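Local coordinates for protein importin subunit beta-1 (Saccharomyces cerevisiae, PDB 5OWU) that carries proteins into the nucleus as the importin beta subunit, working with importin alpha, which recognises the classical nuclear localization signal of the cargo, at residues N36-L48 and I59-S71. Residues are numbered along the deposited sequence; the frame is centred on the assembly and turned at random.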
ATOM      1  N   ASN A  36      22.024   3.032 -33.961  1.00 34.53           N
ATOM      2  CA  ASN A  36      21.167   2.967 -35.144  1.00 34.77           C
ATOM      3  C   ASN A  36      19.838   2.320 -34.733  1.00 35.65           C
ATOM      4  O   ASN A  36      19.552   1.157 -35.024  1.00 29.57           O
ATOM      5  CB  ASN A  36      21.835   2.194 -36.279  1.00 38.97           C
ATOM      6  CG  ASN A  36      21.079   2.320 -37.595  1.00 40.17           C
ATOM      7  OD1 ASN A  36      19.949   2.802 -37.636  1.00 41.38           O
ATOM      8  ND2 ASN A  36      21.703   1.872 -38.681  1.00 56.74           N
ATOM      9  N   PHE A  37      18.992   3.103 -34.066  1.00 32.07           N
ATOM     10  CA  PHE A  37      17.738   2.548 -33.574  1.00 32.33           C
ATOM     11  C   PHE A  37      16.875   2.032 -34.718  1.00 33.60           C
ATOM     12  O   PHE A  37      16.221   0.996 -34.583  1.00 31.92           O
ATOM     13  CB  PHE A  37      16.968   3.585 -32.761  1.00 29.55           C
ATOM     14  CG  PHE A  37      15.744   3.021 -32.099  1.00 30.63           C
ATOM     15  CD1 PHE A  37      15.869   2.160 -31.027  1.00 31.33           C
ATOM     16  CD2 PHE A  37      14.475   3.330 -32.561  1.00 24.77           C
ATOM     17  CE1 PHE A  37      14.746   1.623 -30.416  1.00 30.46           C
ATOM     18  CE2 PHE A  37      13.351   2.794 -31.956  1.00 31.83           C
ATOM     19  CZ  PHE A  37      13.487   1.941 -30.890  1.00 32.77           C
ATOM     20  N   LEU A  38      16.848   2.742 -35.846  1.00 29.37           N
ATOM     21  CA  LEU A  38      16.071   2.273 -36.991  1.00 28.56           C
ATOM     22  C   LEU A  38      16.445   0.839 -37.343  1.00 32.88           C
ATOM     23  O   LEU A  38      15.576  -0.034 -37.464  1.00 29.96           O
ATOM     24  CB  LEU A  38      16.292   3.204 -38.189  1.00 37.61           C
ATOM     25  CG  LEU A  38      15.395   3.056 -39.429  1.00 32.38           C
ATOM     26  CD1 LEU A  38      15.661   4.220 -40.373  1.00 43.91           C
ATOM     27  CD2 LEU A  38      15.594   1.748 -40.179  1.00 32.88           C
ATOM     28  N   GLN A  39      17.744   0.573 -37.506  1.00 32.85           N
ATOM     29  CA  GLN A  39      18.172  -0.774 -37.876  1.00 32.88           C
ATOM     30  C   GLN A  39      17.903  -1.767 -36.748  1.00 26.76           C
ATOM     31  O   GLN A  39      17.455  -2.890 -36.998  1.00 29.13           O
ATOM     32  CB  GLN A  39      19.658  -0.774 -38.252  1.00 36.69           C
ATOM     33  CG  GLN A  39      20.157  -2.131 -38.729  1.00 47.57           C
ATOM     34  CD  GLN A  39      21.646  -2.147 -39.071  1.00 65.17           C
ATOM     35  OE1 GLN A  39      22.456  -1.477 -38.426  1.00 52.29           O
ATOM     36  NE2 GLN A  39      22.009  -2.924 -40.087  1.00 55.26           N
ATOM     37  N   PHE A  40      18.191  -1.384 -35.504  1.00 24.87           N
ATOM     38  CA  PHE A  40      17.921  -2.254 -34.360  1.00 28.39           C
ATOM     39  C   PHE A  40      16.461  -2.712 -34.344  1.00 25.55           C
ATOM     40  O   PHE A  40      16.161  -3.902 -34.175  1.00 25.41           O
ATOM     41  CB  PHE A  40      18.282  -1.499 -33.079  1.00 28.62           C
ATOM     42  CG  PHE A  40      17.841  -2.175 -31.821  1.00 30.24           C
ATOM     43  CD1 PHE A  40      18.664  -3.080 -31.180  1.00 30.80           C
ATOM     44  CD2 PHE A  40      16.607  -1.887 -31.264  1.00 31.85           C
ATOM     45  CE1 PHE A  40      18.262  -3.698 -30.010  1.00 35.09           C
ATOM     46  CE2 PHE A  40      16.195  -2.505 -30.102  1.00 31.39           C
ATOM     47  CZ  PHE A  40      17.024  -3.413 -29.473  1.00 37.67           C
ATOM     48  N   ALA A  41      15.535  -1.774 -34.540  1.00 27.21           N
ATOM     49  CA  ALA A  41      14.114  -2.110 -34.512  1.00 25.94           C
ATOM     50  C   ALA A  41      13.719  -2.965 -35.711  1.00 32.70           C
ATOM     51  O   ALA A  41      12.996  -3.964 -35.562  1.00 32.31           O
ATOM     52  CB  ALA A  41      13.282  -0.829 -34.466  1.00 25.80           C
ATOM     53  N   GLY A  42      14.179  -2.595 -36.909  1.00 29.20           N
ATOM     54  CA  GLY A  42      13.887  -3.411 -38.080  1.00 29.27           C
ATOM     55  C   GLY A  42      14.383  -4.836 -37.933  1.00 32.17           C
ATOM     56  O   GLY A  42      13.645  -5.799 -38.171  1.00 31.59           O
ATOM     57  N   LEU A  43      15.648  -4.988 -37.538  1.00 29.35           N
ATOM     58  CA  LEU A  43      16.234  -6.314 -37.388  1.00 34.78           C
ATOM     59  C   LEU A  43      15.527  -7.111 -36.300  1.00 28.00           C
ATOM     60  O   LEU A  43      15.296  -8.314 -36.459  1.00 29.79           O
ATOM     61  CB  LEU A  43      17.725  -6.198 -37.071  1.00 33.92           C
ATOM     62  CG  LEU A  43      18.658  -5.821 -38.224  1.00 37.57           C
ATOM     63  CD1 LEU A  43      20.032  -5.466 -37.688  1.00 37.03           C
ATOM     64  CD2 LEU A  43      18.765  -6.956 -39.227  1.00 44.71           C
ATOM     65  N   SER A  44      15.202  -6.464 -35.176  1.00 28.19           N
ATOM     66  CA  SER A  44      14.435  -7.132 -34.130  1.00 31.91           C
ATOM     67  C   SER A  44      13.141  -7.703 -34.695  1.00 29.80           C
ATOM     68  O   SER A  44      12.800  -8.873 -34.464  1.00 32.63           O
ATOM     69  CB  SER A  44      14.131  -6.152 -32.992  1.00 26.58           C
ATOM     70  OG  SER A  44      15.315  -5.743 -32.325  1.00 30.99           O
ATOM     71  N   SER A  45      12.417  -6.885 -35.465  1.00 24.15           N
ATOM     72  CA  SER A  45      11.171  -7.354 -36.050  1.00 24.90           C
ATOM     73  C   SER A  45      11.407  -8.482 -37.048  1.00 33.05           C
ATOM     74  O   SER A  45      10.560  -9.374 -37.175  1.00 26.93           O
ATOM     75  CB  SER A  45      10.432  -6.187 -36.705  1.00 23.86           C
ATOM     76  OG  SER A  45      10.855  -5.984 -38.045  1.00 24.94           O
ATOM     77  N   GLN A  46      12.554  -8.487 -37.743  1.00 30.33           N
ATOM     78  CA  GLN A  46      12.814  -9.559 -38.701  0.52 31.77           C
ATOM     79  C   GLN A  46      13.149 -10.864 -37.987  1.00 31.87           C
ATOM     80  O   GLN A  46      12.747 -11.943 -38.436  1.00 32.66           O
ATOM     81  CB  GLN A  46      13.940  -9.165 -39.661  0.52 32.83           C
ATOM     82  CG  GLN A  46      13.546  -8.139 -40.736  0.52 38.87           C
ATOM     83  CD  GLN A  46      12.527  -8.647 -41.767  0.52 36.33           C
ATOM     84  OE1 GLN A  46      11.732  -7.863 -42.295  0.52 38.53           O
ATOM     85  NE2 GLN A  46      12.562  -9.947 -42.073  0.52 31.38           N
ATOM     86  N   VAL A  47      13.872 -10.794 -36.869  1.00 33.23           N
ATOM     87  CA  VAL A  47      14.176 -12.013 -36.128  1.00 30.36           C
ATOM     88  C   VAL A  47      12.907 -12.582 -35.509  1.00 31.20           C
ATOM     89  O   VAL A  47      12.704 -13.803 -35.489  1.00 30.14           O
ATOM     90  CB  VAL A  47      15.263 -11.744 -35.071  1.00 32.29           C
ATOM     91  CG1 VAL A  47      15.460 -12.964 -34.164  1.00 37.95           C
ATOM     92  CG2 VAL A  47      16.580 -11.376 -35.753  1.00 39.86           C
ATOM     93  N   LEU A  48      12.018 -11.712 -35.020  1.00 31.54           N
ATOM     94  CA  LEU A  48      10.746 -12.192 -34.481  1.00 26.14           C
ATOM     95  C   LEU A  48      10.079 -13.202 -35.411  1.00 29.09           C
ATOM     96  O   LEU A  48       9.531 -14.206 -34.950  1.00 29.31           O
ATOM     97  CB  LEU A  48       9.811 -11.013 -34.218  1.00 29.23           C
ATOM     98  CG  LEU A  48       8.386 -11.332 -33.760  1.00 29.96           C
ATOM     99  CD1 LEU A  48       8.372 -12.235 -32.530  1.00 26.28           C
ATOM    100  CD2 LEU A  48       7.654 -10.038 -33.483  1.00 24.11           C
ATOM    101  N   ILE A  59      11.452 -14.447 -29.303  1.00 32.54           N
ATOM    102  CA  ILE A  59      10.726 -13.810 -28.209  1.00 31.50           C
ATOM    103  C   ILE A  59      11.549 -12.669 -27.628  1.00 30.03           C
ATOM    104  O   ILE A  59      11.038 -11.564 -27.393  1.00 28.61           O
ATOM    105  CB  ILE A  59      10.366 -14.870 -27.149  1.00 30.27           C
ATOM    106  CG1 ILE A  59       9.375 -15.877 -27.741  1.00 31.04           C
ATOM    107  CG2 ILE A  59       9.775 -14.230 -25.892  1.00 33.82           C
ATOM    108  CD1 ILE A  59       9.504 -17.286 -27.184  1.00 37.80           C
ATOM    109  N   LEU A  60      12.845 -12.905 -27.421  1.00 28.58           N
ATOM    110  CA  LEU A  60      13.713 -11.870 -26.871  1.00 29.44           C
ATOM    111  C   LEU A  60      13.796 -10.664 -27.802  1.00 29.03           C
ATOM    112  O   LEU A  60      13.781  -9.518 -27.344  1.00 27.67           O
ATOM    113  CB  LEU A  60      15.103 -12.445 -26.611  1.00 30.51           C
ATOM    114  CG  LEU A  60      16.178 -11.458 -26.163  1.00 24.01           C
ATOM    115  CD1 LEU A  60      15.888 -10.912 -24.781  1.00 34.04           C
ATOM    116  CD2 LEU A  60      17.554 -12.119 -26.203  1.00 35.56           C
ATOM    117  N   ALA A  61      13.886 -10.896 -29.111  1.00 26.94           N
ATOM    118  CA  ALA A  61      13.893  -9.784 -30.057  1.00 31.43           C
ATOM    119  C   ALA A  61      12.677  -8.891 -29.852  1.00 30.60           C
ATOM    120  O   ALA A  61      12.800  -7.663 -29.673  1.00 27.61           O
ATOM    121  CB  ALA A  61      13.914 -10.315 -31.490  1.00 30.63           C
ATOM    122  N   ALA A  62      11.486  -9.506 -29.861  1.00 29.99           N
ATOM    123  CA  ALA A  62      10.259  -8.729 -29.708  1.00 25.54           C
ATOM    124  C   ALA A  62      10.209  -8.005 -28.367  1.00 27.08           C
ATOM    125  O   ALA A  62       9.829  -6.829 -28.301  1.00 25.41           O
ATOM    126  CB  ALA A  62       9.044  -9.638 -29.865  1.00 31.29           C
ATOM    127  N   LEU A  63      10.572  -8.683 -27.281  1.00 23.35           N
ATOM    128  CA  LEU A  63      10.413  -8.067 -25.966  1.00 24.94           C
ATOM    129  C   LEU A  63      11.432  -6.951 -25.737  1.00 26.22           C
ATOM    130  O   LEU A  63      11.121  -5.950 -25.080  1.00 29.30           O
ATOM    131  CB  LEU A  63      10.511  -9.133 -24.872  1.00 33.44           C
ATOM    132  CG  LEU A  63       9.452 -10.247 -24.924  1.00 37.89           C
ATOM    133  CD1 LEU A  63       9.644 -11.253 -23.781  1.00 38.14           C
ATOM    134  CD2 LEU A  63       8.036  -9.668 -24.898  1.00 48.32           C
ATOM    135  N   THR A  64      12.652  -7.102 -26.258  1.00 30.28           N
ATOM    136  CA  THR A  64      13.648  -6.043 -26.121  1.00 31.82           C
ATOM    137  C   THR A  64      13.215  -4.801 -26.890  1.00 31.80           C
ATOM    138  O   THR A  64      13.260  -3.674 -26.365  1.00 32.75           O
ATOM    139  CB  THR A  64      15.018  -6.529 -26.610  1.00 35.37           C
ATOM    140  OG1 THR A  64      15.386  -7.728 -25.919  1.00 35.22           O
ATOM    141  CG2 THR A  64      16.091  -5.468 -26.355  1.00 38.32           C
ATOM    142  N   LEU A  65      12.753  -4.984 -28.129  1.00 26.36           N
ATOM    143  CA  LEU A  65      12.220  -3.826 -28.840  1.00 23.77           C
ATOM    144  C   LEU A  65      11.045  -3.210 -28.079  1.00 25.85           C
ATOM    145  O   LEU A  65      10.971  -1.983 -27.925  1.00 26.51           O
ATOM    146  CB  LEU A  65      11.819  -4.218 -30.256  1.00 21.15           C
ATOM    147  CG  LEU A  65      11.252  -3.075 -31.098  1.00 22.84           C
ATOM    148  CD1 LEU A  65      12.176  -1.835 -31.120  1.00 22.60           C
ATOM    149  CD2 LEU A  65      10.997  -3.579 -32.494  1.00 24.26           C
ATOM    150  N   LYS A  66      10.137  -4.043 -27.555  1.00 27.68           N
ATOM    151  CA  LYS A  66       9.014  -3.516 -26.777  1.00 26.02           C
ATOM    152  C   LYS A  66       9.507  -2.657 -25.630  1.00 30.84           C
ATOM    153  O   LYS A  66       8.953  -1.585 -25.356  1.00 27.53           O
ATOM    154  CB  LYS A  66       8.147  -4.655 -26.229  1.00 25.63           C
ATOM    155  CG  LYS A  66       7.127  -4.225 -25.149  1.00 32.33           C
ATOM    156  CD  LYS A  66       6.602  -5.404 -24.383  1.00 49.81           C
ATOM    157  CE  LYS A  66       7.581  -5.834 -23.301  1.00 42.90           C
ATOM    158  NZ  LYS A  66       7.265  -5.212 -21.978  1.00 42.14           N
ATOM    159  N   ASN A  67      10.533  -3.125 -24.930  1.00 26.58           N
ATOM    160  CA  ASN A  67      11.076  -2.379 -23.806  1.00 32.13           C
ATOM    161  C   ASN A  67      11.841  -1.139 -24.239  1.00 33.44           C
ATOM    162  O   ASN A  67      12.191  -0.330 -23.378  1.00 33.08           O
ATOM    163  CB  ASN A  67      11.978  -3.283 -22.971  1.00 39.37           C
ATOM    164  CG  ASN A  67      11.188  -4.283 -22.144  1.00 46.96           C
ATOM    165  OD1 ASN A  67      10.027  -4.040 -21.789  1.00 37.71           O
ATOM    166  ND2 ASN A  67      11.811  -5.410 -21.834  1.00 51.52           N
ATOM    167  N   GLU A  68      12.109  -0.966 -25.533  1.00 33.19           N
ATOM    168  CA  GLU A  68      12.608   0.316 -26.028  1.00 31.80           C
ATOM    169  C   GLU A  68      11.493   1.226 -26.545  1.00 34.38           C
ATOM    170  O   GLU A  68      11.782   2.283 -27.117  1.00 29.10           O
ATOM    171  CB  GLU A  68      13.640   0.091 -27.136  1.00 26.15           C
ATOM    172  CG  GLU A  68      14.887  -0.656 -26.684  1.00 30.52           C
ATOM    173  CD  GLU A  68      15.645   0.073 -25.588  1.00 40.65           C
ATOM    174  OE1 GLU A  68      15.679   1.317 -25.619  1.00 32.73           O
ATOM    175  OE2 GLU A  68      16.193  -0.596 -24.690  1.00 46.11           O
ATOM    176  N   LEU A  69      10.236   0.842 -26.360  1.00 31.90           N
ATOM    177  CA  LEU A  69       9.106   1.590 -26.891  1.00 28.28           C
ATOM    178  C   LEU A  69       8.131   2.058 -25.823  1.00 33.86           C
ATOM    179  O   LEU A  69       7.487   3.095 -26.006  1.00 33.91           O
ATOM    180  CB  LEU A  69       8.348   0.739 -27.925  1.00 28.49           C
ATOM    181  CG  LEU A  69       9.082   0.458 -29.236  1.00 27.01           C
ATOM    182  CD1 LEU A  69       8.288  -0.502 -30.108  1.00 25.65           C
ATOM    183  CD2 LEU A  69       9.365   1.745 -29.989  1.00 25.13           C
ATOM    184  N   VAL A  70       8.015   1.336 -24.712  1.00 38.21           N
ATOM    185  CA  VAL A  70       7.169   1.743 -23.601  1.00 35.97           C
ATOM    186  C   VAL A  70       7.961   1.577 -22.317  1.00 40.21           C
ATOM    187  O   VAL A  70       8.902   0.787 -22.236  1.00 45.24           O
ATOM    188  CB  VAL A  70       5.853   0.940 -23.531  1.00 29.46           C
ATOM    189  CG1 VAL A  70       4.947   1.308 -24.694  1.00 50.53           C
ATOM    190  CG2 VAL A  70       6.144  -0.563 -23.518  1.00 40.05           C
ATOM    191  N   SER A  71       7.566   2.348 -21.308  1.00 48.14           N
ATOM    192  CA  SER A  71       8.213   2.322 -20.007  1.00 46.43           C
ATOM    193  C   SER A  71       7.174   2.649 -18.948  1.00 50.08           C
ATOM    194  O   SER A  71       6.101   3.179 -19.246  1.00 46.21           O
ATOM    195  CB  SER A  71       9.376   3.319 -19.938  1.00 50.31           C
ATOM    196  OG  SER A  71       9.932   3.370 -18.639  1.00 56.03           O
TER
HETATM  197  O   HOH W   1      15.711  -6.690 -29.849  1.00 33.17           O
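With CG anti to the backbone N in both Phe37 (chi1 -173°) and Phe40 (chi1 170°), the two rings reach out from helix 37-48 to Leu65 and Glu68. Leu65 is the knob: its side chain sits in a hole formed by Phe37, Phe40, Ala41 and Ser44; Leu65 CD1 lies 3.7 Å from Ala41 CB, and Leu65 CD2 passes close to Ala41 O. The Phe37 ring crosses Leu65 at about a right angle, and the edge of the Phe37 ring meets Glu68, Phe37 CE1 lying 3.8 Å from Glu68 CB. The Phe40 ring meets a methyl at its edge, Thr64 CG2 lying 3.8 Å from Phe40 CZ, while Ser44 OG stands over the centre of one ring face. The segments 37-48 and 59-67, whose axes approach to 7.9 Å and cross at -146°, belong to the antiparallel helix pair of HEAT repeat 2. They come nearest where small residues face each other, Ser44 CA to Ala61 CA being 4.9 Å, and the methyl of Ala61 presses on the backbone oxygen of Ser44 and on Val47. Beyond it, both methyls of Leu48 rest on Ala62 CB. No direct hydrogen bond joins the segments; instead one water donates to Ser44 OG and to Ala61 O. Ser44 OG also donates to Phe40 O at 2.7 Å, from the face of that carbonyl opposite to the Ser44 N bond. Replacing Ser44 with an alanine removes the hydroxyl, so the bridging water would probably lose its hold on helix 37-48 and Phe40 O would be left with one donor fewer. The carboxylate of Glu68 forms a salt bridge with Arg83, which also makes a cation-pi contact with Phe37. Ile96 of helix 90-104 packs against Ala41, and Phe6 of helix 3-15 touches Ser44.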